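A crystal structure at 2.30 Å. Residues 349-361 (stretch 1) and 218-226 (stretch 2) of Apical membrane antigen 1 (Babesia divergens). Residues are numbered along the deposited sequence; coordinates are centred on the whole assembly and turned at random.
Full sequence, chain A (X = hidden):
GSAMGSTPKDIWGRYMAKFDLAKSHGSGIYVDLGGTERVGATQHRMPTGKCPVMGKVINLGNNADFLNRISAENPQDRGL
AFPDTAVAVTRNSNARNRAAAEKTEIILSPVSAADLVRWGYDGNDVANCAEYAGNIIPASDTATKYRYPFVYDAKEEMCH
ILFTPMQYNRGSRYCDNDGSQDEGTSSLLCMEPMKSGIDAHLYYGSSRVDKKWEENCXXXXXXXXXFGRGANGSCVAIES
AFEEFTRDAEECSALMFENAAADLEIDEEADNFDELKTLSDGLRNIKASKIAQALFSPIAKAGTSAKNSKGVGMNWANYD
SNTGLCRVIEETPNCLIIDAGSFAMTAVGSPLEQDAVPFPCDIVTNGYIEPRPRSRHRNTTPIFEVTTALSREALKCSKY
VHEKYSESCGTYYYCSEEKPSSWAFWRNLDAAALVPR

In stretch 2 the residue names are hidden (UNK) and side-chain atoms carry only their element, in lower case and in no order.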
# COMPACT_ATOMS: atom_id res chain seq x y z
N GLY A 349 -1.28 0.51 1.29
CA GLY A 349 -2.21 1.42 1.94
C GLY A 349 -3.66 1.03 1.72
O GLY A 349 -3.97 0.14 0.93
N SER A 350 -4.54 1.71 2.43
CA SER A 350 -5.95 1.48 2.26
C SER A 350 -6.40 1.49 0.79
O SER A 350 -5.99 2.34 0.00
CB SER A 350 -6.74 2.53 3.04
OG SER A 350 -8.10 2.11 3.01
N PRO A 351 -7.27 0.55 0.43
CA PRO A 351 -7.97 0.59 -0.88
C PRO A 351 -9.16 1.57 -0.98
O PRO A 351 -9.79 1.67 -2.06
CB PRO A 351 -8.50 -0.85 -1.01
CG PRO A 351 -8.76 -1.28 0.42
CD PRO A 351 -7.62 -0.66 1.21
N LEU A 352 -9.52 2.25 0.11
CA LEU A 352 -10.80 3.02 0.21
C LEU A 352 -10.56 4.49 0.03
O LEU A 352 -9.76 5.08 0.77
CB LEU A 352 -11.44 2.85 1.59
CG LEU A 352 -11.79 1.46 2.04
CD1 LEU A 352 -12.61 1.52 3.34
CD2 LEU A 352 -12.55 0.75 0.92
N GLU A 353 -11.33 5.12 -0.86
CA GLU A 353 -11.35 6.60 -0.92
C GLU A 353 -11.60 7.19 0.44
O GLU A 353 -11.07 8.25 0.76
CB GLU A 353 -12.43 7.13 -1.86
CG GLU A 353 -12.07 7.15 -3.33
CD GLU A 353 -13.22 7.66 -4.18
OE1 GLU A 353 -13.94 8.58 -3.72
OE2 GLU A 353 -13.47 7.09 -5.26
N GLN A 354 -12.47 6.55 1.22
CA GLN A 354 -12.83 7.12 2.53
C GLN A 354 -11.61 7.38 3.39
O GLN A 354 -11.71 8.07 4.39
CB GLN A 354 -13.70 6.16 3.35
CG GLN A 354 -14.89 5.53 2.69
CD GLN A 354 -15.36 4.35 3.52
OE1 GLN A 354 -14.92 4.16 4.66
NE2 GLN A 354 -16.24 3.54 2.95
N ASP A 355 -10.53 6.63 3.15
CA ASP A 355 -9.42 6.65 4.10
C ASP A 355 -8.37 7.61 3.67
O ASP A 355 -7.28 7.67 4.24
CB ASP A 355 -8.81 5.29 4.26
CG ASP A 355 -9.67 4.38 5.04
OD1 ASP A 355 -10.53 4.87 5.81
OD2 ASP A 355 -9.46 3.16 4.93
N ALA A 356 -8.68 8.39 2.65
CA ALA A 356 -7.70 9.30 2.13
C ALA A 356 -7.31 10.45 3.08
O ALA A 356 -8.03 10.86 3.99
CB ALA A 356 -8.13 9.83 0.78
N VAL A 357 -6.19 11.04 2.73
CA VAL A 357 -5.55 12.06 3.48
C VAL A 357 -5.47 13.21 2.48
O VAL A 357 -5.29 12.97 1.29
CB VAL A 357 -4.16 11.51 3.89
CG1 VAL A 357 -2.98 12.23 3.25
CG2 VAL A 357 -4.06 11.32 5.40
N PRO A 358 -5.73 14.45 2.93
CA PRO A 358 -5.78 15.54 1.94
C PRO A 358 -4.42 15.79 1.30
O PRO A 358 -3.39 15.54 1.93
CB PRO A 358 -6.19 16.76 2.79
CG PRO A 358 -5.91 16.37 4.21
CD PRO A 358 -6.19 14.90 4.25
N PHE A 359 -4.42 16.27 0.05
CA PHE A 359 -3.20 16.79 -0.60
C PHE A 359 -2.47 17.75 0.36
O PHE A 359 -3.12 18.45 1.14
CB PHE A 359 -3.57 17.52 -1.92
CG PHE A 359 -2.37 17.90 -2.76
CD1 PHE A 359 -1.60 18.98 -2.41
CD2 PHE A 359 -1.96 17.10 -3.81
CE1 PHE A 359 -0.46 19.29 -3.12
CE2 PHE A 359 -0.82 17.39 -4.52
CZ PHE A 359 -0.07 18.50 -4.18
N PRO A 360 -1.11 17.72 0.38
CA PRO A 360 -0.47 18.60 1.37
C PRO A 360 -0.30 20.04 0.85
O PRO A 360 0.72 20.38 0.24
CB PRO A 360 0.89 17.93 1.61
CG PRO A 360 1.18 17.20 0.35
CD PRO A 360 -0.15 16.78 -0.23
N CYS A 361 -1.31 20.87 1.11
CA CYS A 361 -1.43 22.22 0.53
C CYS A 361 -0.21 23.07 0.73
O CYS A 361 0.07 23.95 -0.08
CB CYS A 361 -2.63 22.93 1.11
SG CYS A 361 -4.06 21.84 1.20
N UNK A 218 3.31 4.61 3.45
CA UNK A 218 2.22 5.31 2.78
C UNK A 218 0.87 4.59 2.99
O UNK A 218 0.38 3.95 2.07
c UNK A 218 4.13 3.83 2.49
c UNK A 218 3.34 3.91 1.21
c UNK A 218 2.63 5.23 1.30
N UNK A 219 0.25 4.77 4.15
CA UNK A 219 -0.94 4.00 4.51
C UNK A 219 -2.23 4.54 3.91
O UNK A 219 -3.22 3.82 3.85
c UNK A 219 -1.08 3.89 6.04
c UNK A 219 -0.80 0.76 6.19
s UNK A 219 0.69 1.71 6.04
c UNK A 219 0.15 3.30 6.73
N UNK A 220 -2.20 5.77 3.40
CA UNK A 220 -3.44 6.39 2.93
C UNK A 220 -3.37 6.92 1.51
O UNK A 220 -2.42 7.61 1.15
c UNK A 220 -4.75 5.99 5.81
c UNK A 220 -4.65 5.50 7.10
c UNK A 220 -2.79 6.94 7.50
o UNK A 220 -3.55 5.50 9.23
c UNK A 220 -3.67 5.99 7.94
c UNK A 220 -3.95 7.46 3.91
c UNK A 220 -3.89 6.99 5.35
c UNK A 220 -2.89 7.43 6.20
N UNK A 221 -4.42 6.65 0.72
CA UNK A 221 -4.56 7.38 -0.53
C UNK A 221 -4.41 8.90 -0.29
O UNK A 221 -4.92 9.42 0.71
c UNK A 221 -6.00 7.04 -0.97
c UNK A 221 -5.61 5.83 1.02
c UNK A 221 -6.29 5.73 -0.32
N UNK A 222 -3.69 9.60 -1.17
CA UNK A 222 -3.67 11.05 -1.13
C UNK A 222 -4.71 11.62 -2.10
O UNK A 222 -4.65 11.39 -3.33
c UNK A 222 -2.24 13.11 -1.19
c UNK A 222 -1.23 10.91 -0.52
c UNK A 222 -2.27 11.61 -1.41
N UNK A 223 -5.70 12.32 -1.52
CA UNK A 223 -6.83 12.89 -2.29
C UNK A 223 -6.32 14.01 -3.16
O UNK A 223 -5.36 14.67 -2.80
c UNK A 223 -9.87 14.87 0.19
c UNK A 223 -10.32 14.10 -1.04
n UNK A 223 -11.02 15.32 1.02
c UNK A 223 -7.91 13.42 -1.33
c UNK A 223 -9.18 13.87 -2.03
N UNK A 224 -6.91 14.15 -4.35
CA UNK A 224 -6.59 15.24 -5.30
C UNK A 224 -5.15 15.22 -5.78
O UNK A 224 -4.57 16.28 -6.04
o UNK A 224 -8.64 17.15 -3.19
o UNK A 224 -9.27 16.35 -5.11
c UNK A 224 -6.93 16.61 -4.70
c UNK A 224 -8.38 16.73 -4.32
N UNK A 225 -4.57 14.02 -5.90
CA UNK A 225 -3.13 13.88 -6.20
C UNK A 225 -2.87 12.90 -7.31
O UNK A 225 -3.51 11.84 -7.39
c UNK A 225 -2.36 13.47 -4.95
N UNK A 226 -1.88 13.24 -8.12
CA UNK A 226 -1.33 12.36 -9.12
C UNK A 226 0.16 12.23 -8.79
O UNK A 226 0.82 13.22 -8.48
c UNK A 226 -1.41 13.00 -10.52
c UNK A 226 -3.00 14.09 -12.16
c UNK A 226 -0.62 12.18 -11.54
c UNK A 226 -2.86 13.20 -10.95

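At position 218, three side-chain carbons close a ring onto the residue's own backbone N. The ring stays clear of stretch 1; the carbonyl makes the approach, with the backbone O of 218 lying 3.6 Å from Gly349 CA. The closed ring identifies Pro218.

Position 219 has an unbranched chain of two carbons, a sulfur and a terminal carbon. Its backbone does the work: Ser350 N donates to the O of 219 at 2.9 Å, and Gly349 CA lies 3.2 Å from that same O. The sulfur within the chain makes it Met219. A CB on Gly349 would sit 2.7 Å from Pro218 O and 2.9 Å from Met219 O, both clashes, so the close passage of the chains depends on glycine.

At position 220 one carbon leads to a ring of six carbons bearing one oxygen. The CB of 220 is 3.4 Å from Asp355 O and 4.1 Å from Val357 CB. The ring and its oxygen make it Tyr220, whose hydroxyl finds its hydrogen bond elsewhere in the structure.

Position 221 again shows three carbons closed onto the backbone N. A ring carbon of 221 lies 3.4 Å from Ser350 O, and its CB lies 3.9 Å from Ala356 CB. This is Pro221, and no residue of stretch 2 is covered more by stretch 1. Its CG is also 3.7 Å from Leu352 O. Having no N-H, it can offer the partner only its carbonyl: Val357 N donates to Pro221 O at 2.9 Å, and Ala356 CA adds a CA-H...O contact to Pro221 O at 3.1 Å.

Position 222 has one carbon carrying two more. One branch carbon of 222 reaches Phe359 CA at 3.8 Å and Pro360 CD at 4.3 Å; the other lies 4.4 Å from Val357 CG1. The fork is that of Val222. Its CA sits 3.5 Å from Val357 O, a second CA-H...O contact.

Position 223 has four carbons in a row ending in nitrogen. Its backbone N donates to Val357 O at 2.9 Å, and its CB lies 4.2 Å from Ala356 CB. The chain is that of Lys223, whose amine is satisfied elsewhere in the structure.

Position 224 holds two carbons, the second carrying two oxygens. The backbone O of 224 lies 3.5 Å from Phe359 CD2. The choice is Asp224, since an amide would show a nitrogen. Both carboxylate oxygens are hydrogen-bonded elsewhere in the structure. Its positive phi suits the type II turn running from Val222 to the next position.

Position 225 has a single carbon; this CB points toward stretch 1 and meets the edge of the Phe359 ring, 3.8 Å from CD2. It is Ala225.

Position 226 has four carbons forked at the first, one arm two carbons long. It points away and makes no contact; the branching gives Ile226.

The rule is backbone first. Val357 gives its N-H to Pro221 and takes one from Lys223, forming a single bridge around Val222, while Ser350 ties down the other end. Between these anchors, stretch 1 braces itself: Ser350 OG donates to Asp355 OD2 at 2.6 Å, and Asp355 N to Leu352 O at 2.9 Å. Small apolar contacts fill in around the bonds, and the polar side-chain ends of stretch 2 are employed elsewhere.

Stretch 2, residues 218-226: PMYPVKDAI
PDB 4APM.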